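Local coordinates for CREG-like beta-barrel domain-containing protein (Agrobacterium tumefaciens, PDB 3DNH) that is of unknown function but folds as a dimeric, CREG-like split barrel of the FMN-binding clan and may bind a flavin, at residues Val35-Pro49 and Arg81-Pro95. Numbering follows the deposited sequence.
Sequences VLHTSRTAALATLDP and RNMETDARISVTLAP
Leu93 fills the hollow where helix 28-38 turns into strand 41-47: its CD1 rests on Ala42 CB at 3.9 Å, its CD2 lies by the carbonyl of Leu36, and Val35 CG1 presses on its backbone oxygen. Ser39 suits the turn because its small CB fits against Leu93 CB, while Ser39 OG bends back to Val35 O (2.6 Å).

From there strands 41-47 and 88-93 run antiparallel and close the six-stranded barrel. Ala43 pairs with Thr92 and Ala45 with Ser90; the straightest bond, Ala45 N to Ser90 O, is 2.8 Å at 168°. These four small residues make a low face, where Ala43 meets its counterpart in the second subunit and Thr56 of that subunit bonds the hydroxyls of Ser90 and Thr92.

The other face is bulky. With CG swung opposite its backbone N (chi1 -160°), Leu44 sends CD2 into the groove between Ile89 CD1 and Val91 CG1, 4.0 Å from the former; the CE methyl of Met83, a selenomethionine, touches Leu44 CD1, and Phe71 covers Leu44, Met83 and Ile89.

Where the strands diverge, water 2 bridges Leu47 N to Asp86 O and Arg88 O. Leu47 CD1 comes obliquely against the Asp86-Arg88 pair, 3.6 Å from Asp86 OD2, where carboxylate and guanidinium meet side-on through two bonds. Pro49 sets CG over a face of the Arg81 guanidinium, whose NE and NH2 both grip Asn82 OD1, 3.2 Å from Pro49 CD.

Thr46 OG1 is buried beside Met83 CG without a polar partner. Asp48 OD2 makes a long salt bridge to Arg81 NH2 (3.7 Å) and shares a water with Asn82 ND2, while OD1 accepts from Val50 N and Ser51 N and bonds Thr12 OG1 of the second subunit. Cohesion thus rests on backbone bonds, apolar packing and waters bridging both ends, with charge confined to one.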
loop_
_atom_site.group_PDB
_atom_site.type_symbol
_atom_site.label_atom_id
_atom_site.label_comp_id
_atom_site.label_asym_id
_atom_site.label_seq_id
_atom_site.Cartn_x
_atom_site.Cartn_y
_atom_site.Cartn_z
ATOM N N VAL A 35 -12.766 -6.910 -1.013
ATOM C CA VAL A 35 -11.500 -6.201 -0.702
ATOM C C VAL A 35 -11.430 -5.880 0.775
ATOM O O VAL A 35 -10.350 -5.948 1.410
ATOM C CB VAL A 35 -11.371 -4.869 -1.503
ATOM C CG1 VAL A 35 -10.101 -4.113 -1.105
ATOM C CG2 VAL A 35 -11.353 -5.156 -3.004
ATOM N N LEU A 36 -12.570 -5.459 1.320
ATOM C CA LEU A 36 -12.646 -5.145 2.720
ATOM C C LEU A 36 -12.186 -6.321 3.590
ATOM O O LEU A 36 -11.384 -6.133 4.537
ATOM C CB LEU A 36 -14.049 -4.733 3.122
ATOM C CG LEU A 36 -14.331 -4.487 4.606
ATOM C CD1 LEU A 36 -13.665 -3.244 5.147
ATOM C CD2 LEU A 36 -15.876 -4.406 4.737
ATOM N N HIS A 37 -12.662 -7.506 3.254
ATOM C CA HIS A 37 -12.440 -8.652 4.116
ATOM C C HIS A 37 -11.130 -9.393 3.877
ATOM O O HIS A 37 -10.715 -10.221 4.710
ATOM C CB HIS A 37 -13.628 -9.608 4.048
ATOM C CG HIS A 37 -14.824 -9.144 4.855
ATOM N ND1 HIS A 37 -15.070 -9.587 6.139
ATOM C CD2 HIS A 37 -15.828 -8.277 4.561
ATOM C CE1 HIS A 37 -16.161 -8.994 6.615
ATOM N NE2 HIS A 37 -16.643 -8.200 5.672
ATOM N N THR A 38 -10.520 -9.150 2.727
ATOM C CA THR A 38 -9.399 -9.969 2.307
ATOM C C THR A 38 -8.127 -9.153 2.108
ATOM O O THR A 38 -7.140 -9.666 1.555
ATOM C CB THR A 38 -9.713 -10.817 1.026
ATOM O OG1 THR A 38 -10.045 -9.944 -0.078
ATOM C CG2 THR A 38 -10.869 -11.809 1.268
ATOM N N SER A 39 -8.132 -7.904 2.536
ATOM C CA SER A 39 -6.888 -7.088 2.452
ATOM C C SER A 39 -6.144 -7.033 3.788
ATOM O O SER A 39 -6.727 -6.624 4.790
ATOM C CB SER A 39 -7.193 -5.664 1.913
ATOM O OG SER A 39 -7.877 -5.772 0.649
ATOM N N ARG A 40 -4.868 -7.452 3.801
ATOM C CA ARG A 40 -4.005 -7.331 5.005
ATOM C C ARG A 40 -3.425 -5.931 5.189
ATOM O O ARG A 40 -3.485 -5.364 6.270
ATOM C CB ARG A 40 -2.828 -8.339 5.021
ATOM C CG ARG A 40 -3.135 -9.698 5.711
ATOM C CD ARG A 40 -1.807 -10.618 5.861
ATOM N NE ARG A 40 -1.954 -11.607 6.935
ATOM C CZ ARG A 40 -2.278 -12.877 6.743
ATOM N NH1 ARG A 40 -2.385 -13.702 7.781
ATOM N NH2 ARG A 40 -2.446 -13.351 5.505
ATOM N N THR A 41 -2.844 -5.382 4.130
ATOM C CA THR A 41 -2.143 -4.118 4.233
ATOM C C THR A 41 -3.006 -2.979 3.712
ATOM O O THR A 41 -3.742 -3.141 2.738
ATOM C CB THR A 41 -0.787 -4.158 3.515
ATOM O OG1 THR A 41 -0.032 -5.272 4.012
ATOM C CG2 THR A 41 0.018 -2.886 3.800
ATOM N N ALA A 42 -2.942 -1.860 4.432
ATOM C CA ALA A 42 -3.676 -0.653 4.137
ATOM C C ALA A 42 -2.738 0.566 4.133
ATOM O O ALA A 42 -1.847 0.658 4.951
ATOM C CB ALA A 42 -4.744 -0.446 5.200
ATOM N N ALA A 43 -2.942 1.462 3.179
ATOM C CA ALA A 43 -2.423 2.798 3.250
ATOM C C ALA A 43 -3.288 3.559 4.258
ATOM O O ALA A 43 -4.503 3.382 4.328
ATOM C CB ALA A 43 -2.510 3.437 1.867
ATOM N N LEU A 44 -2.650 4.387 5.083
ATOM C CA LEU A 44 -3.332 5.144 6.114
ATOM C C LEU A 44 -2.824 6.562 5.950
ATOM O O LEU A 44 -1.588 6.790 5.982
ATOM C CB LEU A 44 -2.853 4.675 7.502
ATOM C CG LEU A 44 -3.669 4.924 8.784
ATOM C CD1 LEU A 44 -2.764 5.167 10.019
ATOM C CD2 LEU A 44 -4.799 5.954 8.690
ATOM N N ALA A 45 -3.763 7.487 5.815
ATOM C CA ALA A 45 -3.473 8.898 5.757
ATOM C C ALA A 45 -4.063 9.629 6.959
ATOM O O ALA A 45 -5.201 9.381 7.396
ATOM C CB ALA A 45 -3.980 9.510 4.436
ATOM N N THR A 46 -3.298 10.609 7.416
ATOM C CA THR A 46 -3.506 11.293 8.656
ATOM C C THR A 46 -3.187 12.768 8.299
ATOM O O THR A 46 -2.630 13.049 7.222
ATOM C CB THR A 46 -2.510 10.546 9.570
ATOM O OG1 THR A 46 -3.146 9.717 10.562
ATOM C CG2 THR A 46 -1.258 11.214 9.926
ATOM N N LEU A 47 -3.567 13.709 9.162
ATOM C CA LEU A 47 -3.301 15.131 8.887
ATOM C C LEU A 47 -2.277 15.724 9.845
ATOM O O LEU A 47 -2.362 15.542 11.067
ATOM C CB LEU A 47 -4.597 15.969 8.923
ATOM C CG LEU A 47 -5.748 15.704 7.925
ATOM C CD1 LEU A 47 -6.993 16.531 8.326
ATOM C CD2 LEU A 47 -5.352 16.024 6.470
ATOM N N ASP A 48 -1.319 16.460 9.292
ATOM C CA ASP A 48 -0.360 17.143 10.114
ATOM C C ASP A 48 -1.015 18.349 10.797
ATOM O O ASP A 48 -1.666 19.169 10.141
ATOM C CB ASP A 48 0.867 17.532 9.329
ATOM C CG ASP A 48 1.983 18.020 10.224
ATOM O OD1 ASP A 48 1.926 19.193 10.670
ATOM O OD2 ASP A 48 2.904 17.221 10.507
ATOM N N PRO A 49 -0.866 18.443 12.133
ATOM C CA PRO A 49 -1.510 19.529 12.898
ATOM C C PRO A 49 -1.050 20.960 12.615
ATOM O O PRO A 49 -1.788 21.896 12.930
ATOM C CB PRO A 49 -1.239 19.157 14.350
ATOM C CG PRO A 49 -0.139 18.203 14.332
ATOM C CD PRO A 49 -0.151 17.499 13.008
ATOM N N ARG A 81 0.334 10.531 16.762
ATOM C CA ARG A 81 0.289 11.927 17.148
ATOM C C ARG A 81 -0.767 12.667 16.341
ATOM O O ARG A 81 -1.601 13.383 16.925
ATOM C CB ARG A 81 1.663 12.606 16.947
ATOM C CG ARG A 81 1.888 14.000 17.652
ATOM C CD ARG A 81 1.399 15.225 16.835
ATOM N NE ARG A 81 1.783 15.123 15.411
ATOM C CZ ARG A 81 2.971 15.445 14.925
ATOM N NH1 ARG A 81 3.923 15.926 15.733
ATOM N NH2 ARG A 81 3.213 15.300 13.627
ATOM N N ASN A 82 -0.703 12.535 15.012
ATOM C CA ASN A 82 -1.609 13.291 14.129
ATOM C C ASN A 82 -3.052 12.992 14.491
ATOM O O ASN A 82 -3.864 13.919 14.676
ATOM C CB ASN A 82 -1.347 13.003 12.641
ATOM C CG ASN A 82 -0.032 13.575 12.151
ATOM O OD1 ASN A 82 0.553 14.423 12.808
ATOM N ND2 ASN A 82 0.458 13.088 11.001
HETATM N N MSE A 83 -3.344 11.700 14.646
HETATM C CA MSE A 83 -4.663 11.227 15.040
HETATM C C MSE A 83 -5.144 11.718 16.424
HETATM O O MSE A 83 -6.332 11.939 16.601
HETATM C CB MSE A 83 -4.729 9.699 14.942
HETATM C CG MSE A 83 -4.742 9.194 13.499
HETATM SE SE MSE A 83 -4.990 7.259 13.325
HETATM C CE MSE A 83 -3.215 6.622 13.965
ATOM N N GLU A 84 -4.228 11.916 17.380
ATOM C CA GLU A 84 -4.572 12.613 18.647
ATOM C C GLU A 84 -5.092 14.014 18.346
ATOM O O GLU A 84 -6.126 14.425 18.855
ATOM C CB GLU A 84 -3.368 12.772 19.596
ATOM C CG GLU A 84 -3.075 11.636 20.566
ATOM C CD GLU A 84 -4.329 10.952 21.157
ATOM O OE1 GLU A 84 -4.710 11.269 22.311
ATOM O OE2 GLU A 84 -4.919 10.067 20.467
ATOM N N THR A 85 -4.351 14.739 17.518
ATOM C CA THR A 85 -4.668 16.127 17.184
ATOM C C THR A 85 -5.948 16.291 16.322
ATOM O O THR A 85 -6.685 17.252 16.519
ATOM C CB THR A 85 -3.449 16.847 16.543
ATOM O OG1 THR A 85 -3.062 16.195 15.330
ATOM C CG2 THR A 85 -2.243 16.848 17.500
ATOM N N ASP A 86 -6.213 15.340 15.409
ATOM C CA ASP A 86 -7.314 15.415 14.435
ATOM C C ASP A 86 -7.617 13.989 13.955
ATOM O O ASP A 86 -6.753 13.328 13.338
ATOM C CB ASP A 86 -6.884 16.298 13.251
ATOM C CG ASP A 86 -8.009 16.577 12.248
ATOM O OD1 ASP A 86 -8.916 15.744 12.034
ATOM O OD2 ASP A 86 -7.955 17.664 11.633
ATOM N N ALA A 87 -8.837 13.517 14.226
ATOM C CA ALA A 87 -9.169 12.103 13.980
ATOM C C ALA A 87 -9.555 11.775 12.529
ATOM O O ALA A 87 -9.784 10.620 12.222
ATOM C CB ALA A 87 -10.276 11.614 14.966
ATOM N N ARG A 88 -9.643 12.773 11.647
ATOM C CA ARG A 88 -9.993 12.539 10.243
ATOM C C ARG A 88 -8.871 11.773 9.532
ATOM O O ARG A 88 -7.701 12.210 9.517
ATOM C CB ARG A 88 -10.288 13.849 9.513
ATOM C CG ARG A 88 -11.509 14.556 10.061
ATOM C CD ARG A 88 -11.747 15.834 9.315
ATOM N NE ARG A 88 -10.722 16.816 9.604
ATOM C CZ ARG A 88 -10.636 18.007 9.016
ATOM N NH1 ARG A 88 -9.671 18.829 9.371
ATOM N NH2 ARG A 88 -11.505 18.375 8.078
ATOM N N ILE A 89 -9.225 10.607 8.998
ATOM C CA ILE A 89 -8.265 9.702 8.327
ATOM C C ILE A 89 -8.838 9.155 7.030
ATOM O O ILE A 89 -10.054 9.244 6.788
ATOM C CB ILE A 89 -7.833 8.487 9.231
ATOM C CG1 ILE A 89 -8.992 7.535 9.586
ATOM C CG2 ILE A 89 -7.158 9.002 10.533
ATOM C CD1 ILE A 89 -8.489 6.114 10.099
ATOM N N SER A 90 -7.958 8.585 6.194
ATOM C CA SER A 90 -8.375 7.820 5.030
ATOM C C SER A 90 -7.543 6.536 4.967
ATOM O O SER A 90 -6.360 6.557 5.295
ATOM C CB SER A 90 -8.193 8.634 3.741
ATOM O OG SER A 90 -8.634 7.903 2.596
ATOM N N VAL A 91 -8.149 5.426 4.532
ATOM C CA VAL A 91 -7.382 4.183 4.299
ATOM C C VAL A 91 -7.668 3.660 2.909
ATOM O O VAL A 91 -8.767 3.871 2.393
ATOM C CB VAL A 91 -7.693 3.051 5.339
ATOM C CG1 VAL A 91 -7.389 3.502 6.730
ATOM C CG2 VAL A 91 -9.172 2.620 5.259
ATOM N N THR A 92 -6.668 3.048 2.286
ATOM C CA THR A 92 -6.901 2.344 1.039
ATOM C C THR A 92 -6.491 0.915 1.255
ATOM O O THR A 92 -5.371 0.628 1.646
ATOM C CB THR A 92 -6.207 2.968 -0.170
ATOM O OG1 THR A 92 -6.705 4.305 -0.327
ATOM C CG2 THR A 92 -6.486 2.148 -1.504
ATOM N N LEU A 93 -7.453 0.034 1.016
ATOM C CA LEU A 93 -7.246 -1.380 1.075
ATOM C C LEU A 93 -7.142 -1.947 -0.332
ATOM O O LEU A 93 -7.913 -1.572 -1.228
ATOM C CB LEU A 93 -8.392 -2.009 1.840
ATOM C CG LEU A 93 -8.306 -1.936 3.363
ATOM C CD1 LEU A 93 -8.382 -0.495 3.864
ATOM C CD2 LEU A 93 -9.505 -2.733 3.942
ATOM N N ALA A 94 -6.184 -2.853 -0.540
ATOM C CA ALA A 94 -6.075 -3.517 -1.833
ATOM C C ALA A 94 -5.457 -4.907 -1.655
ATOM O O ALA A 94 -4.714 -5.100 -0.681
ATOM C CB ALA A 94 -5.256 -2.675 -2.785
ATOM N N PRO A 95 -5.760 -5.877 -2.562
ATOM C CA PRO A 95 -5.001 -7.149 -2.562
ATOM C C PRO A 95 -3.567 -6.870 -3.071
ATOM O O PRO A 95 -3.214 -7.291 -4.178
ATOM C CB PRO A 95 -5.774 -8.033 -3.562
ATOM C CG PRO A 95 -6.415 -7.042 -4.519
ATOM C CD PRO A 95 -6.803 -5.873 -3.625
HETATM O O HOH W 1 -3.234 -6.255 1.324
HETATM O O HOH W 2 -5.357 12.910 11.191
HETATM O O HOH W 3 -3.712 16.715 12.918
HETATM O O HOH W 4 2.965 14.528 10.244
#